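Local structure of glucose dehydrogenase (Serratia sp. FS14, 7CDY) at residues A[154-159]-A[183-188]; A[317-322]-A[332-337]. The protein belongs to the glucose/sorbosone dehydrogenase family of beta-propeller proteins and carries a bound calcium ion. All blocks are in the same frame, centred on the assembly; numbering follows the deposited sequence.

In the fold
Both contacts are largely buried, yet they lie on opposite sides of the chain's centre, with their centres about 28 Å apart and nearest atoms about 16 Å apart. They share no strand. Contact 1 sits where a loop runs into strand 160-163 beside strand 185-187, an edge strand of a four-stranded antiparallel sheet; contact 2 pairs strands 319-324 and 330-334 within the sheet that also includes strands 3-19 and 339-345, so that both ends of the chain meet in it. The chemistry differs accordingly. Contact 1 rests mostly on aliphatic carbons, with one CA-H...O contact and no classical hydrogen bond between its segments, whereas contact 2 combines strand-to-strand backbone bonds with two arginines sharing one aspartate.

Contact 1 (A[154-159]-A[183-188]); sequences DKLQGK and PEVWSY
Lys159 and Tyr188 bring the two backbones closest, with their CA atoms 4.4 Å apart, where the loop 154-159 is about to enter strand 160-163 and segment 183-188 turns a corner at Trp186. The backbones meet here through a CA-H...O contact: Lys159 CA lies 3.3 Å from Ser187 O. Beyond it, the side chain of Lys159 does most of the work. Bends at chi2 (-64°) and chi4 (-74°) fold it back toward its own loop, and its methylenes are what segment 183-188 meets: Lys159 CD lies 3.4 Å from Tyr188 CB, while Lys159 CG rests 4.0 Å from Val185 CG2. Lys159 NZ turns back to its own loop, donating to Lys155 O at 2.9 Å and to Gln157 O at 2.8 Å, the latter in the carbonyl plane; Glu152 O takes a further bond, so three carbonyls hold the buried charge. Val185 CG2 also meets Leu156 CD2 at 3.9 Å, methyl against methyl. A classic beta bulge sets Trp186 and Ser187 opposite the single residue Leu160 and kinks this edge strand of a four-stranded antiparallel sheet, one of the sheets of the beta-propeller.

Contact 2 (A[317-322]-A[332-337]); sequences ERIREV and LLTDER
Arg320 N donates to Leu333 O at 2.9 Å within the antiparallel beta hairpin of strands 319-324 and 330-334, part of a propeller sheet. One extra residue is fitted in against Leu333, Arg320 beside Glu321, a classic beta bulge that shifts the register by one. Two more backbone bonds close the ladder: Asp335 N to Arg318 O (2.8 Å) and Leu333 N to Glu321 O (3.2 Å). Leu332 packs CD1 on Ile319 CG2 and CD2 on Val322 CG1 across one face. On the other, Glu321 CB lies beside Leu333, nearest its CD1, while the Glu321 carboxylate is taken by Arg323 and Lys128. Thr334 OG1 donates to the anti lone pair of Glu336 OE2 and is hydrogen-bonded to Lys340 N. The buried carboxylate of Asp335, its CG anti to the backbone N (chi1 177°), is shared by two arginines. Arg320 NH2 reaches Asp335 OD2 at 3.0 Å from above the carboxylate plane. His13 ND1 bonds to Asp335 OD1, which a water on Arg320 NE also meets weakly. Two positive groups around one acid would favour its ionised form. Arg318 NE bonds weakly to Asp335 OD2 and, at 3.2 Å, to Asp335 O. Arg318 NH2 meets Asp335 OD2 on its anti side at 2.8 Å, nearly straight at 167°, with that oxygen in the guanidinium plane.

Contact 1 (A[154-159]-A[183-188])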
ATOM      1  N   ASP A 154       4.153  -0.635  22.077  1.00 11.76           N
ATOM      2  CA  ASP A 154       5.601  -0.519  21.982  1.00 13.66           C
ATOM      3  C   ASP A 154       6.182  -1.247  20.773  1.00 13.15           C
ATOM      4  O   ASP A 154       7.405  -1.341  20.650  1.00 15.24           O
ATOM      5  CB  ASP A 154       6.267  -0.990  23.281  1.00 16.64           C
ATOM      6  CG  ASP A 154       5.954  -2.438  23.617  1.00 21.75           C
ATOM      7  OD1 ASP A 154       4.924  -2.972  23.151  1.00 20.68           O
ATOM      8  OD2 ASP A 154       6.742  -3.043  24.377  1.00 31.12           O
ATOM      9  N   LYS A 155       5.334  -1.755  19.876  1.00 12.99           N
ATOM     10  CA  LYS A 155       5.776  -2.503  18.705  1.00 12.73           C
ATOM     11  C   LYS A 155       5.211  -1.871  17.442  1.00 10.73           C
ATOM     12  O   LYS A 155       4.062  -1.427  17.422  1.00 13.17           O
ATOM     13  CB  LYS A 155       5.362  -3.972  18.817  1.00 15.06           C
ATOM     14  CG  LYS A 155       6.133  -4.666  19.941  1.00 18.13           C
ATOM     15  CD  LYS A 155       5.879  -6.143  20.038  1.00 21.88           C
ATOM     16  CE  LYS A 155       6.605  -6.704  21.258  1.00 27.46           C
ATOM     17  NZ  LYS A 155       6.005  -7.980  21.716  1.00 31.51           N
ATOM     18  N   LEU A 156       6.016  -1.836  16.379  1.00 10.66           N
ATOM     19  CA  LEU A 156       5.604  -1.211  15.127  1.00 10.34           C
ATOM     20  C   LEU A 156       4.864  -2.167  14.187  1.00 11.89           C
ATOM     21  O   LEU A 156       4.652  -1.846  13.012  1.00 14.80           O
ATOM     22  CB  LEU A 156       6.796  -0.518  14.465  1.00  9.80           C
ATOM     23  CG  LEU A 156       7.243   0.704  15.265  1.00  9.13           C
ATOM     24  CD1 LEU A 156       8.620   1.151  14.819  1.00 14.00           C
ATOM     25  CD2 LEU A 156       6.246   1.846  15.138  1.00 12.59           C
ATOM     26  N   GLN A 157       4.414  -3.300  14.698  1.00 11.29           N
ATOM     27  CA  GLN A 157       3.583  -4.226  13.948  1.00 10.24           C
ATOM     28  C   GLN A 157       2.141  -3.741  13.912  1.00  9.37           C
ATOM     29  O   GLN A 157       1.586  -3.326  14.935  1.00 10.30           O
ATOM     30  CB  GLN A 157       3.599  -5.579  14.659  1.00 11.35           C
ATOM     31  CG  GLN A 157       4.753  -6.479  14.272  1.00 15.45           C
ATOM     32  CD  GLN A 157       6.075  -5.969  14.793  1.00 15.74           C
ATOM     33  OE1 GLN A 157       6.154  -5.389  15.892  1.00 15.35           O
ATOM     34  NE2 GLN A 157       7.128  -6.169  14.007  1.00 13.23           N
ATOM     35  N   GLY A 158       1.504  -3.860  12.748  1.00  9.13           N
ATOM     36  CA  GLY A 158       0.078  -3.565  12.648  1.00 11.16           C
ATOM     37  C   GLY A 158      -0.261  -2.120  12.920  1.00  9.80           C
ATOM     38  O   GLY A 158      -1.304  -1.826  13.518  1.00  9.81           O
ATOM     39  N   LYS A 159       0.614  -1.215  12.511  1.00 10.09           N
ATOM     40  CA  LYS A 159       0.474   0.206  12.765  1.00  9.22           C
ATOM     41  C   LYS A 159       0.477   0.961  11.445  1.00 10.29           C
ATOM     42  O   LYS A 159       1.114   0.548  10.465  1.00 11.93           O
ATOM     43  CB  LYS A 159       1.670   0.738  13.575  1.00  9.94           C
ATOM     44  CG  LYS A 159       1.985  -0.025  14.855  1.00 10.56           C
ATOM     45  CD  LYS A 159       0.834   0.085  15.826  1.00 10.49           C
ATOM     46  CE  LYS A 159       1.155  -0.431  17.232  1.00 10.58           C
ATOM     47  NZ  LYS A 159       1.227  -1.916  17.303  1.00 11.62           N
ATOM     48  N   PRO A 183       6.335   6.678  19.317  1.00 11.56           N
ATOM     49  CA  PRO A 183       5.795   7.980  18.905  1.00 11.13           C
ATOM     50  C   PRO A 183       5.574   8.116  17.404  1.00 10.36           C
ATOM     51  O   PRO A 183       4.891   9.057  16.983  1.00 10.95           O
ATOM     52  CB  PRO A 183       6.854   8.969  19.413  1.00 12.25           C
ATOM     53  CG  PRO A 183       8.115   8.190  19.401  1.00 14.26           C
ATOM     54  CD  PRO A 183       7.715   6.789  19.830  1.00 13.48           C
ATOM     55  N   GLU A 184       6.095   7.187  16.597  1.00 10.54           N
ATOM     56  CA  GLU A 184       5.853   7.199  15.155  1.00 11.10           C
ATOM     57  C   GLU A 184       4.414   6.849  14.784  1.00  9.33           C
ATOM     58  O   GLU A 184       4.000   7.117  13.650  1.00 10.53           O
ATOM     59  CB  GLU A 184       6.776   6.175  14.486  1.00 10.08           C
ATOM     60  CG  GLU A 184       8.265   6.436  14.654  1.00 12.35           C
ATOM     61  CD  GLU A 184       8.882   5.798  15.895  1.00 16.14           C
ATOM     62  OE1 GLU A 184      10.130   5.850  15.996  1.00 18.43           O
ATOM     63  OE2 GLU A 184       8.145   5.257  16.763  1.00 14.13           O
ATOM     64  N   VAL A 185       3.633   6.286  15.705  1.00  9.50           N
ATOM     65  CA  VAL A 185       2.371   5.638  15.352  1.00  9.45           C
ATOM     66  C   VAL A 185       1.270   6.665  15.148  1.00  8.87           C
ATOM     67  O   VAL A 185       1.085   7.588  15.959  1.00 11.73           O
ATOM     68  CB  VAL A 185       1.975   4.632  16.444  1.00  9.99           C
ATOM     69  CG1 VAL A 185       0.524   4.155  16.257  1.00 11.28           C
ATOM     70  CG2 VAL A 185       2.934   3.466  16.458  1.00 11.46           C
ATOM     71  N   TRP A 186       0.489   6.478  14.086  1.00  9.25           N
ATOM     72  CA  TRP A 186      -0.750   7.200  13.849  1.00 10.53           C
ATOM     73  C   TRP A 186      -1.949   6.415  14.359  1.00  9.15           C
ATOM     74  O   TRP A 186      -2.743   6.934  15.147  1.00 10.65           O
ATOM     75  CB  TRP A 186      -0.901   7.491  12.346  1.00 10.24           C
ATOM     76  CG  TRP A 186      -2.143   8.247  11.959  1.00 11.02           C
ATOM     77  CD1 TRP A 186      -3.303   7.722  11.447  1.00 12.98           C
ATOM     78  CD2 TRP A 186      -2.342   9.659  12.035  1.00 12.76           C
ATOM     79  NE1 TRP A 186      -4.208   8.723  11.210  1.00 14.82           N
ATOM     80  CE2 TRP A 186      -3.641   9.924  11.553  1.00 11.98           C
ATOM     81  CE3 TRP A 186      -1.549  10.726  12.468  1.00 13.77           C
ATOM     82  CZ2 TRP A 186      -4.161  11.218  11.490  1.00 16.18           C
ATOM     83  CZ3 TRP A 186      -2.068  12.014  12.400  1.00 17.21           C
ATOM     84  CH2 TRP A 186      -3.359  12.245  11.913  1.00 15.58           C
ATOM     85  N   SER A 187      -2.102   5.161  13.922  1.00  9.00           N
ATOM     86  CA  SER A 187      -3.186   4.290  14.365  1.00  8.71           C
ATOM     87  C   SER A 187      -2.659   2.869  14.504  1.00  8.18           C
ATOM     88  O   SER A 187      -1.596   2.524  13.980  1.00  8.26           O
ATOM     89  CB  SER A 187      -4.381   4.338  13.410  1.00  9.73           C
ATOM     90  OG  SER A 187      -3.984   4.006  12.082  1.00 10.32           O
ATOM     91  N   TYR A 188      -3.420   2.038  15.212  1.00  8.96           N
ATOM     92  CA  TYR A 188      -2.962   0.693  15.534  1.00  8.65           C
ATOM     93  C   TYR A 188      -4.099  -0.304  15.342  1.00  8.32           C
ATOM     94  O   TYR A 188      -5.209   0.060  14.957  1.00  8.96           O
ATOM     95  CB  TYR A 188      -2.299   0.646  16.917  1.00 10.86           C
ATOM     96  CG  TYR A 188      -3.187   0.785  18.132  1.00 10.08           C
ATOM     97  CD1 TYR A 188      -3.840   1.977  18.424  1.00 10.50           C
ATOM     98  CD2 TYR A 188      -3.315  -0.267  19.020  1.00 11.04           C
ATOM     99  CE1 TYR A 188      -4.630   2.095  19.565  1.00 11.50           C
ATOM    100  CE2 TYR A 188      -4.089  -0.154  20.165  1.00 14.28           C
ATOM    101  CZ  TYR A 188      -4.733   1.027  20.422  1.00 11.07           C
ATOM    102  OH  TYR A 188      -5.514   1.133  21.560  1.00 15.11           O
TER

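Contact 2 (A[317-322]-A[332-337])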
ATOM      1  N   GLU A 317      -6.588 -12.123 -14.045  1.00 12.18           N
ATOM      2  CA  GLU A 317      -5.360 -11.516 -13.546  1.00 12.55           C
ATOM      3  C   GLU A 317      -5.543 -11.022 -12.115  1.00 11.60           C
ATOM      4  O   GLU A 317      -6.543 -10.372 -11.790  1.00 11.39           O
ATOM      5  CB  GLU A 317      -4.928 -10.379 -14.473  1.00 13.70           C
ATOM      6  CG  GLU A 317      -4.549 -10.895 -15.862  1.00 16.80           C
ATOM      7  CD  GLU A 317      -4.323  -9.811 -16.904  1.00 18.32           C
ATOM      8  OE1 GLU A 317      -3.438 -10.010 -17.767  1.00 21.00           O
ATOM      9  OE2 GLU A 317      -5.024  -8.785 -16.896  1.00 18.83           O
ATOM     10  N   ARG A 318      -4.565 -11.339 -11.266  1.00 11.84           N
ATOM     11  CA  ARG A 318      -4.517 -10.847  -9.895  1.00 10.44           C
ATOM     12  C   ARG A 318      -4.109  -9.380  -9.908  1.00  9.42           C
ATOM     13  O   ARG A 318      -3.009  -9.047 -10.360  1.00 11.99           O
ATOM     14  CB  ARG A 318      -3.476 -11.655  -9.130  1.00 11.00           C
ATOM     15  CG  ARG A 318      -3.835 -13.135  -9.012  1.00 12.24           C
ATOM     16  CD  ARG A 318      -2.630 -13.974  -8.607  1.00 15.81           C
ATOM     17  NE  ARG A 318      -1.876 -13.399  -7.492  1.00 20.08           N
ATOM     18  CZ  ARG A 318      -2.205 -13.545  -6.211  1.00 18.06           C
ATOM     19  NH1 ARG A 318      -3.284 -14.240  -5.871  1.00 19.36           N
ATOM     20  NH2 ARG A 318      -1.458 -12.988  -5.265  1.00 20.61           N
ATOM     21  N   ILE A 319      -4.973  -8.492  -9.428  1.00  9.94           N
ATOM     22  CA  ILE A 319      -4.706  -7.055  -9.510  1.00  9.89           C
ATOM     23  C   ILE A 319      -4.000  -6.604  -8.234  1.00 10.13           C
ATOM     24  O   ILE A 319      -4.587  -6.620  -7.148  1.00 10.13           O
ATOM     25  CB  ILE A 319      -5.975  -6.240  -9.791  1.00  9.59           C
ATOM     26  CG1 ILE A 319      -6.664  -6.722 -11.081  1.00 11.53           C
ATOM     27  CG2 ILE A 319      -5.635  -4.751  -9.886  1.00 10.93           C
ATOM     28  CD1 ILE A 319      -5.743  -6.830 -12.290  1.00 14.27           C
ATOM     29  N   ARG A 320      -2.734  -6.213  -8.374  1.00  9.25           N
ATOM     30  CA  ARG A 320      -1.857  -5.889  -7.259  1.00  8.66           C
ATOM     31  C   ARG A 320      -1.775  -4.395  -6.971  1.00  9.51           C
ATOM     32  O   ARG A 320      -1.605  -3.993  -5.807  1.00  9.42           O
ATOM     33  CB  ARG A 320      -0.451  -6.417  -7.581  1.00  9.28           C
ATOM     34  CG  ARG A 320       0.713  -5.866  -6.751  1.00  9.86           C
ATOM     35  CD  ARG A 320       0.721  -6.343  -5.300  1.00 10.05           C
ATOM     36  NE  ARG A 320       1.015  -7.766  -5.163  1.00 10.00           N
ATOM     37  CZ  ARG A 320       0.827  -8.458  -4.042  1.00 12.45           C
ATOM     38  NH1 ARG A 320       0.341  -7.864  -2.960  1.00 13.16           N
ATOM     39  NH2 ARG A 320       1.107  -9.751  -4.007  1.00 14.36           N
ATOM     40  N   GLU A 321      -1.881  -3.560  -7.999  1.00  8.38           N
ATOM     41  CA  GLU A 321      -1.638  -2.128  -7.861  1.00  8.95           C
ATOM     42  C   GLU A 321      -2.644  -1.379  -8.714  1.00  9.35           C
ATOM     43  O   GLU A 321      -3.016  -1.851  -9.795  1.00 10.79           O
ATOM     44  CB  GLU A 321      -0.217  -1.778  -8.348  1.00 10.56           C
ATOM     45  CG  GLU A 321       0.129  -0.267  -8.378  1.00 12.01           C
ATOM     46  CD  GLU A 321       0.299   0.328  -6.984  1.00 11.75           C
ATOM     47  OE1 GLU A 321      -0.612   0.181  -6.143  1.00 11.82           O
ATOM     48  OE2 GLU A 321       1.348   0.958  -6.716  1.00 11.81           O
ATOM     49  N   VAL A 322      -3.105  -0.232  -8.209  1.00 10.69           N
ATOM     50  CA  VAL A 322      -4.022   0.654  -8.922  1.00 10.89           C
ATOM     51  C   VAL A 322      -3.564   2.088  -8.712  1.00 10.19           C
ATOM     52  O   VAL A 322      -3.419   2.530  -7.567  1.00 11.11           O
ATOM     53  CB  VAL A 322      -5.452   0.537  -8.358  1.00 13.05           C
ATOM     54  CG1 VAL A 322      -6.413   1.328  -9.227  1.00 15.00           C
ATOM     55  CG2 VAL A 322      -5.901  -0.913  -8.235  1.00 13.77           C
ATOM     56  N   LEU A 332      -2.767  -0.336 -13.800  1.00 10.13           N
ATOM     57  CA  LEU A 332      -2.754  -1.499 -12.926  1.00  9.60           C
ATOM     58  C   LEU A 332      -1.498  -2.320 -13.154  1.00  8.51           C
ATOM     59  O   LEU A 332      -0.921  -2.311 -14.251  1.00 10.75           O
ATOM     60  CB  LEU A 332      -3.948  -2.429 -13.214  1.00 10.52           C
ATOM     61  CG  LEU A 332      -5.356  -1.846 -13.307  1.00 13.87           C
ATOM     62  CD1 LEU A 332      -6.389  -2.966 -13.425  1.00 13.79           C
ATOM     63  CD2 LEU A 332      -5.685  -0.936 -12.150  1.00 18.80           C
ATOM     64  N   LEU A 333      -1.090  -3.056 -12.112  1.00  9.23           N
ATOM     65  CA  LEU A 333      -0.096  -4.114 -12.234  1.00  9.59           C
ATOM     66  C   LEU A 333      -0.729  -5.438 -11.850  1.00  9.04           C
ATOM     67  O   LEU A 333      -1.555  -5.493 -10.932  1.00  9.33           O
ATOM     68  CB  LEU A 333       1.095  -3.890 -11.298  1.00  9.23           C
ATOM     69  CG  LEU A 333       1.896  -2.608 -11.529  1.00  9.22           C
ATOM     70  CD1 LEU A 333       2.912  -2.366 -10.401  1.00 10.89           C
ATOM     71  CD2 LEU A 333       2.587  -2.630 -12.882  1.00 11.97           C
ATOM     72  N   THR A 334      -0.344  -6.505 -12.543  1.00  9.32           N
ATOM     73  CA  THR A 334      -0.850  -7.840 -12.242  1.00  9.37           C
ATOM     74  C   THR A 334       0.219  -8.667 -11.544  1.00 11.27           C
ATOM     75  O   THR A 334       1.400  -8.602 -11.900  1.00 13.26           O
ATOM     76  CB  THR A 334      -1.394  -8.571 -13.479  1.00 11.52           C
ATOM     77  OG1 THR A 334      -0.310  -8.979 -14.328  1.00 13.28           O
ATOM     78  CG2 THR A 334      -2.335  -7.678 -14.251  1.00 14.28           C
ATOM     79  N   ASP A 335      -0.199  -9.435 -10.536  1.00 11.23           N
ATOM     80  CA  ASP A 335       0.736 -10.167  -9.673  1.00 11.19           C
ATOM     81  C   ASP A 335       0.919 -11.588 -10.190  1.00 13.08           C
ATOM     82  O   ASP A 335       0.281 -12.539  -9.735  1.00 14.50           O
ATOM     83  CB  ASP A 335       0.257 -10.184  -8.227  1.00 15.41           C
ATOM     84  CG  ASP A 335       1.178 -11.000  -7.324  1.00 15.78           C
ATOM     85  OD1 ASP A 335       2.393 -11.055  -7.624  1.00 17.71           O
ATOM     86  OD2 ASP A 335       0.693 -11.602  -6.341  1.00 18.83           O
ATOM     87  N   GLU A 336       1.838 -11.728 -11.137  1.00 12.69           N
ATOM     88  CA  GLU A 336       2.185 -13.028 -11.694  1.00 13.77           C
ATOM     89  C   GLU A 336       3.626 -12.975 -12.169  1.00 13.39           C
ATOM     90  O   GLU A 336       4.246 -11.910 -12.215  1.00 13.39           O
ATOM     91  CB  GLU A 336       1.256 -13.415 -12.846  1.00 18.71           C
ATOM     92  CG  GLU A 336       1.204 -12.368 -13.920  1.00 19.32           C
ATOM     93  CD  GLU A 336       0.108 -12.597 -14.938  1.00 27.28           C
ATOM     94  OE1 GLU A 336       0.083 -13.685 -15.557  1.00 29.83           O
ATOM     95  OE2 GLU A 336      -0.723 -11.681 -15.129  1.00 24.42           O
ATOM     96  N   ARG A 337       4.160 -14.150 -12.516  1.00 14.26           N
ATOM     97  CA  ARG A 337       5.525 -14.231 -13.030  1.00 14.83           C
ATOM     98  C   ARG A 337       5.683 -13.429 -14.319  1.00 14.31           C
ATOM     99  O   ARG A 337       6.666 -12.695 -14.493  1.00 17.29           O
ATOM    100  CB  ARG A 337       5.892 -15.696 -13.263  1.00 21.16           C
ATOM    101  CG  ARG A 337       7.372 -15.977 -13.264  1.00 32.05           C
ATOM    102  CD  ARG A 337       7.634 -17.425 -13.593  1.00 38.61           C
ATOM    103  NE  ARG A 337       8.302 -18.122 -12.515  1.00 46.13           N
ATOM    104  CZ  ARG A 337       8.507 -19.436 -12.479  1.00 49.61           C
ATOM    105  NH1 ARG A 337       9.134 -20.001 -11.451  1.00 48.45           N
ATOM    106  NH2 ARG A 337       8.087 -20.192 -13.491  1.00 44.24           N
TER
HETATM  107  O   HOH W   1       3.349  -8.616  -6.591  1.00 15.74           O